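Local coordinates for protein 'Carboxyl esterase 2 (Tuber melanosporum Mel28, PDB 5MIF) that probably hydrolyses carboxylic esters, as an archaeal-like carboxylesterase of the alpha/beta hydrolase fold from a mycorrhizal truffle, at residues L82-G85 with N89-A92. Sequence-based numbering, arbitrary orientation.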
loop_
_atom_site.group_PDB
_atom_site.type_symbol
_atom_site.label_atom_id
_atom_site.label_comp_id
_atom_site.label_asym_id
_atom_site.label_seq_id
_atom_site.Cartn_x
_atom_site.Cartn_y
_atom_site.Cartn_z
ATOM N N LEU A 82 20.497 -28.695 4.413
ATOM C CA LEU A 82 19.420 -29.676 4.411
ATOM C C LEU A 82 19.719 -30.744 3.360
ATOM O O LEU A 82 19.878 -30.430 2.177
ATOM C CB LEU A 82 18.077 -28.995 4.133
ATOM C CG LEU A 82 17.773 -27.739 4.962
ATOM C CD1 LEU A 82 16.407 -27.174 4.618
ATOM C CD2 LEU A 82 17.851 -28.057 6.458
ATOM N N PRO A 83 19.804 -32.012 3.793
ATOM C CA PRO A 83 20.123 -33.116 2.880
ATOM C C PRO A 83 18.901 -33.533 2.083
ATOM O O PRO A 83 18.458 -34.676 2.191
ATOM C CB PRO A 83 20.570 -34.232 3.823
ATOM C CG PRO A 83 19.780 -33.982 5.078
ATOM C CD PRO A 83 19.631 -32.475 5.182
ATOM N N VAL A 84 18.343 -32.598 1.319
ATOM C CA VAL A 84 17.072 -32.819 0.630
ATOM C C VAL A 84 17.110 -32.197 -0.759
ATOM O O VAL A 84 18.039 -31.456 -1.087
ATOM C CB VAL A 84 15.866 -32.222 1.421
ATOM C CG1 VAL A 84 15.809 -32.805 2.832
ATOM C CG2 VAL A 84 15.951 -30.705 1.482
ATOM N N GLY A 85 16.100 -32.481 -1.574
ATOM C CA GLY A 85 16.001 -31.818 -2.858
ATOM C C GLY A 85 16.795 -32.465 -3.973
ATOM O O GLY A 85 17.472 -33.476 -3.760
ATOM N N ASN A 89 21.408 -31.358 -1.494
ATOM C CA ASN A 89 21.568 -30.323 -0.477
ATOM C C ASN A 89 20.826 -29.034 -0.809
ATOM O O ASN A 89 20.771 -28.588 -1.972
ATOM C CB ASN A 89 23.050 -29.994 -0.239
ATOM C CG ASN A 89 23.239 -28.930 0.854
ATOM O OD1 ASN A 89 23.211 -29.244 2.044
ATOM N ND2 ASN A 89 23.404 -27.677 0.453
ATOM N N VAL A 90 20.241 -28.441 0.227
ATOM C CA VAL A 90 19.727 -27.079 0.126
ATOM C C VAL A 90 20.247 -26.317 1.346
ATOM O O VAL A 90 20.087 -26.757 2.491
ATOM C CB VAL A 90 18.176 -27.001 0.079
ATOM C CG1 VAL A 90 17.741 -25.575 -0.258
ATOM C CG2 VAL A 90 17.615 -27.930 -0.966
ATOM N N THR A 91 20.898 -25.191 1.091
ATOM C CA THR A 91 21.369 -24.334 2.154
ATOM C C THR A 91 20.230 -23.421 2.609
ATOM O O THR A 91 19.555 -22.802 1.795
ATOM C CB THR A 91 22.590 -23.500 1.690
ATOM O OG1 THR A 91 23.666 -24.389 1.369
ATOM C CG2 THR A 91 23.060 -22.583 2.803
ATOM N N ALA A 92 20.000 -23.363 3.913
ATOM C CA ALA A 92 18.977 -22.473 4.447
ATOM C C ALA A 92 19.489 -21.766 5.701
ATOM O O ALA A 92 20.267 -22.334 6.476
ATOM C CB ALA A 92 17.690 -23.257 4.746
#
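Leu82 and Val90 face each other as an antiparallel hydrogen-bonded pair, joined by two backbone bonds: Leu82 N to Val90 O at 2.8 Å and Val90 N to Leu82 O, also 2.8 Å. Leu82 O also receives a CA-H...O contact from Asn89 CA (3.1 Å) and a weak bond from Val84 N, which closes an inverse gamma turn centred on Pro83. That turn swings the chain away from the strand line directly after the pair.

Side chains of Leu82 and Val90 project from the same face. The Leu82 branch, with CG anti to its carbonyl carbon (chi1 -48°), runs past Val90 O and brings CD1 to 4.1 Å from Ala92 CB. Val90 CG2, beside the backbone N and anti to the carbonyl carbon, is the methyl that touches Val84: Val90 CG2 lies 4.1 Å from Val84 CG2 and 3.6 Å from Val84 O, the two valines crossing at about a right angle. Helix 158-173 packs on this face, Ala166 and Trp169 against Leu82, Ala165 against Val84 and Gln162 against Val90. The Asn89 amide carries OD1 to 3.5 Å from Leu82 O, a contact and not a bond, while ND2 bonds weakly to Thr91 OG1.

The pair stands at the hairpin end of strands 75-82 and 90-97, where strand 75-82, outermost in this chain, meets its neighbour in the hydrolase sheet. The two backbone bonds set the register at this last pair, Leu82 O serves both the ladder and the gamma turn, and the apolar groups of Leu82, Val84 and Val90 fill the interface with helix 158-173.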